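Local coordinates for protein Agap007691-pb (Anopheles gambiae, PDB 5C98) that belongs to the serpin family and may inhibit serine proteases, although its biological role has not been established, at residues D189-E193 against R204-H209; L278-F282 against L327-E331. Where two conformers were deposited one is given. Residue numbers count along the deposited sequence, not the author numbering.

Contact 1. Residues D189-E193 against R204-H209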
# COMPACT_ATOMS: atom_id res chain seq x y z
N ASP A 189 -9.64 19.81 -21.54
CA ASP A 189 -8.40 20.47 -21.18
C ASP A 189 -7.24 19.49 -21.05
O ASP A 189 -6.11 19.92 -20.78
CB ASP A 189 -8.61 21.21 -19.85
CG ASP A 189 -9.44 22.48 -20.01
OD1 ASP A 189 -9.30 23.15 -21.06
OD2 ASP A 189 -10.23 22.79 -19.10
N THR A 190 -7.50 18.20 -21.20
CA THR A 190 -6.45 17.20 -21.18
C THR A 190 -5.73 17.19 -22.52
O THR A 190 -6.37 17.21 -23.58
CB THR A 190 -7.08 15.83 -20.89
OG1 THR A 190 -7.67 15.87 -19.59
CG2 THR A 190 -6.05 14.70 -20.93
N ALA A 191 -4.40 17.19 -22.48
CA ALA A 191 -3.61 17.20 -23.70
C ALA A 191 -2.32 16.44 -23.46
O ALA A 191 -1.93 16.18 -22.31
CB ALA A 191 -3.28 18.64 -24.13
N LEU A 192 -1.65 16.09 -24.55
CA LEU A 192 -0.35 15.46 -24.46
C LEU A 192 0.67 16.50 -24.06
O LEU A 192 0.88 17.49 -24.78
CB LEU A 192 0.03 14.82 -25.80
CG LEU A 192 -0.72 13.58 -26.26
CD1 LEU A 192 -0.18 13.17 -27.64
CD2 LEU A 192 -0.60 12.44 -25.26
N GLU A 193 1.29 16.31 -22.91
CA GLU A 193 2.31 17.22 -22.43
C GLU A 193 3.51 16.42 -21.96
O GLU A 193 3.39 15.28 -21.50
CB GLU A 193 1.79 18.11 -21.29
CG GLU A 193 0.59 18.96 -21.69
CD GLU A 193 0.22 20.03 -20.68
OE1 GLU A 193 1.10 20.49 -19.93
OE2 GLU A 193 -0.97 20.44 -20.66
N ARG A 204 5.84 12.52 -23.95
CA ARG A 204 4.57 13.21 -23.75
C ARG A 204 3.47 12.22 -23.42
O ARG A 204 3.35 11.17 -24.05
CB ARG A 204 4.21 14.02 -25.00
CG ARG A 204 5.31 15.00 -25.35
CD ARG A 204 5.00 15.86 -26.58
NE ARG A 204 4.07 16.93 -26.25
CZ ARG A 204 4.42 18.10 -25.72
NH1 ARG A 204 5.69 18.36 -25.41
NH2 ARG A 204 3.50 19.02 -25.45
N VAL A 205 2.65 12.58 -22.43
CA VAL A 205 1.54 11.75 -21.98
C VAL A 205 0.33 12.62 -21.68
O VAL A 205 0.43 13.83 -21.45
CB VAL A 205 1.89 10.91 -20.73
CG1 VAL A 205 2.98 9.90 -21.06
CG2 VAL A 205 2.32 11.83 -19.60
N SER A 206 -0.83 11.97 -21.67
CA SER A 206 -2.07 12.66 -21.34
C SER A 206 -1.95 13.33 -19.98
O SER A 206 -1.67 12.67 -18.97
CB SER A 206 -3.21 11.65 -21.32
OG SER A 206 -4.46 12.29 -21.24
N THR A 207 -2.15 14.66 -19.96
CA THR A 207 -1.95 15.47 -18.77
C THR A 207 -3.20 16.29 -18.51
O THR A 207 -3.68 17.00 -19.41
CB THR A 207 -0.74 16.38 -18.96
OG1 THR A 207 0.44 15.58 -19.09
CG2 THR A 207 -0.55 17.32 -17.79
N MET A 208 -3.75 16.16 -17.32
CA MET A 208 -4.97 16.84 -16.92
C MET A 208 -4.64 18.25 -16.42
O MET A 208 -3.55 18.50 -15.92
CB MET A 208 -5.65 16.08 -15.78
CG MET A 208 -5.99 14.64 -16.10
SD MET A 208 -7.05 13.87 -14.85
CE MET A 208 -5.94 13.88 -13.45
N HIS A 209 -5.61 19.16 -16.57
CA HIS A 209 -5.40 20.55 -16.21
C HIS A 209 -6.70 21.11 -15.66
O HIS A 209 -7.75 20.94 -16.29
CB HIS A 209 -5.03 21.36 -17.45
CG HIS A 209 -4.64 22.78 -17.18
ND1 HIS A 209 -4.44 23.70 -18.20
CD2 HIS A 209 -4.36 23.44 -16.03
CE1 HIS A 209 -4.08 24.86 -17.68
NE2 HIS A 209 -4.03 24.73 -16.36
O HOH W 1 -10.31 21.57 -16.02
O HOH W 2 -7.97 17.87 -17.90

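Contact 2. Residues L278-F282 against L327-E331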
# COMPACT_ATOMS: atom_id res chain seq x y z
N LEU A 278 -1.52 17.51 -13.81
CA LEU A 278 -1.16 16.20 -13.27
C LEU A 278 -1.32 15.21 -14.41
O LEU A 278 -2.33 15.28 -15.12
CB LEU A 278 -2.14 15.84 -12.14
CG LEU A 278 -1.95 14.60 -11.28
CD1 LEU A 278 -0.82 14.81 -10.29
CD2 LEU A 278 -3.23 14.26 -10.52
N PRO A 279 -0.39 14.29 -14.64
CA PRO A 279 -0.67 13.23 -15.62
C PRO A 279 -1.90 12.43 -15.22
O PRO A 279 -2.18 12.22 -14.04
CB PRO A 279 0.59 12.37 -15.60
CG PRO A 279 1.23 12.65 -14.30
CD PRO A 279 0.89 14.06 -13.95
N LYS A 280 -2.66 11.99 -16.24
CA LYS A 280 -3.73 11.01 -16.03
C LYS A 280 -3.02 9.67 -15.85
O LYS A 280 -2.65 9.03 -16.83
CB LYS A 280 -4.67 11.00 -17.22
CG LYS A 280 -5.91 10.18 -17.00
CD LYS A 280 -6.77 10.12 -18.26
CE LYS A 280 -7.83 9.04 -18.14
NZ LYS A 280 -9.10 9.55 -17.57
N PHE A 281 -2.81 9.24 -14.61
CA PHE A 281 -1.90 8.15 -14.34
C PHE A 281 -2.57 7.09 -13.49
O PHE A 281 -3.61 7.31 -12.85
CB PHE A 281 -0.58 8.61 -13.64
CG PHE A 281 -0.71 8.89 -12.16
CD1 PHE A 281 -1.20 10.09 -11.68
CD2 PHE A 281 -0.34 7.93 -11.22
CE1 PHE A 281 -1.33 10.35 -10.34
CE2 PHE A 281 -0.46 8.19 -9.85
CZ PHE A 281 -0.96 9.38 -9.40
N PHE A 282 -1.96 5.92 -13.51
CA PHE A 282 -2.26 4.90 -12.53
C PHE A 282 -0.95 4.27 -12.10
O PHE A 282 0.08 4.41 -12.78
CB PHE A 282 -3.20 3.84 -13.10
CG PHE A 282 -2.52 2.91 -14.05
CD1 PHE A 282 -2.32 3.27 -15.36
CD2 PHE A 282 -2.08 1.67 -13.60
CE1 PHE A 282 -1.70 2.40 -16.23
CE2 PHE A 282 -1.45 0.81 -14.45
CZ PHE A 282 -1.26 1.17 -15.78
N LEU A 327 -3.92 2.33 -7.67
CA LEU A 327 -4.43 3.69 -7.58
C LEU A 327 -4.52 4.25 -8.99
O LEU A 327 -3.62 4.02 -9.80
CB LEU A 327 -3.45 4.58 -6.79
CG LEU A 327 -3.74 6.08 -6.81
CD1 LEU A 327 -5.03 6.43 -6.05
CD2 LEU A 327 -2.59 6.83 -6.21
N ALA A 328 -5.59 4.99 -9.30
CA ALA A 328 -5.68 5.71 -10.56
C ALA A 328 -6.33 7.08 -10.32
O ALA A 328 -7.02 7.27 -9.31
CB ALA A 328 -6.45 4.90 -11.59
N VAL A 329 -6.03 8.05 -11.18
CA VAL A 329 -6.72 9.33 -11.15
C VAL A 329 -7.34 9.61 -12.51
O VAL A 329 -6.90 9.08 -13.53
CB VAL A 329 -5.84 10.51 -10.67
CG1 VAL A 329 -5.45 10.34 -9.21
CG2 VAL A 329 -4.61 10.66 -11.55
N SER A 330 -8.40 10.41 -12.52
CA SER A 330 -9.13 10.69 -13.75
C SER A 330 -9.93 11.98 -13.57
O SER A 330 -9.89 12.61 -12.51
CB SER A 330 -10.05 9.51 -14.10
OG SER A 330 -10.62 9.65 -15.39
N GLU A 331 -10.65 12.38 -14.62
CA GLU A 331 -11.40 13.63 -14.62
C GLU A 331 -12.76 13.48 -13.92
O GLU A 331 -13.28 12.37 -13.74
CB GLU A 331 -11.60 14.11 -16.07
CG GLU A 331 -10.30 14.42 -16.82
CD GLU A 331 -9.81 13.28 -17.69
OE1 GLU A 331 -10.19 12.12 -17.42
OE2 GLU A 331 -9.07 13.53 -18.66

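Contact 1. Residues D189-E193 against R204-H209
An antiparallel hairpin can twist strongly and still keep regular pairing, and D189-E193 against R204-H209 illustrates this. The axes of strands 191-193 and 204-209 approach to 4.2 Å, with N-to-C directions 131° apart. Two hydrogen-bonded pairs hold them: A191 N to T207 O (3.2 Å) with T207 N to A191 O (2.8 Å), and E193 N to V205 O (3.0 Å) with V205 N to E193 O (2.9 Å). Between them, L192 and S206 form a non-hydrogen-bonded pair.

A191, E193, V205 and T207 share one face. There E193 CB rests 3.6 Å from T207 OG1, whose hydroxyl donates to V205 O at 2.9 Å, while the E193 carboxylate reaches a salt bridge with K277. L192 and S206 occupy the other face. R204 folds back so that its guanidinium lies over E193 CA and its NH2 donates to L192 O at 3.1 Å. Beyond A191 direct amide bonds stop, T190 CA still nearing T207 O (3.3 Å); a water donates to T190 OG1 (2.6 Å), also hydrogen-bonded to E331, and accepts from H209 N (3.0 Å).

By family topology the pair corresponds to strands s4C and s3C of sheet C. Strand 191-194 is the outer member; the other flank of 204-209 is taken by strand 270-287, through backbone hydrogen bonds of S206 with K280 and M208 with L278.

Contact 2. Residues L278-F282 against L327-E331
L278 points its CA-to-CB bond toward 327-331 and brings CD2 to 4.0 Å from V329 CG2. P279 turns the other way, its CA-to-CB bond pointing away from 327-331. At K280 a long, extended side chain bridges the gap that the backbones leave: NZ forms a salt bridge with E331 OE1 at 2.8 Å and donates to S330 OG at 2.7 Å. The remaining carboxylate oxygen of E331, OE2, is hydrogen-bonded to T190. At F281 the main chains come together, V329 N donating to F281 O at 3.0 Å, while the ring packs its CD1 3.5 Å from V329 CG2. F282 pairs with A328 as an antiparallel non-hydrogen-bonded pair, their CB atoms 3.7 Å apart.

A lysine–glutamate bridge at this place is known from other serpins, such as alpha-1-antitrypsin. By family topology, 281-282 belongs to s6A and 327-328 to s5A, which places the contact at the breach, the top of sheet A, and E331 probably just before the hinge of the reactive centre loop. Inward, F281 meets F354 edge-to-face and lies against F372, and L327 packs on F356 and I358, joining this junction to strands 354-360 and 366-372.

Overall arrangement
The principle illustrated is that one run of chain can serve two sheets. Strand 270-287, interrupted at 280-281, lies alongside 204-219 in contact 1's sheet, then pairs with 320-328 in contact 2, so their centres are only 11 Å apart. Polar links join them, including two probable hydrogen bonds, M208 N to L278 O at 2.8 Å and T190 OG1 to E331 OE2 at 2.9 Å, and backbone bonding of S206 with K280. M208 SD also packs 3.7 Å from S330 C. Contact 1 is peripheral, about 27 Å from the chain's centre to its own, against 17 Å for contact 2. Residues 335-343, probably within the reactive centre loop, are unmodelled and shortly follow contact 2.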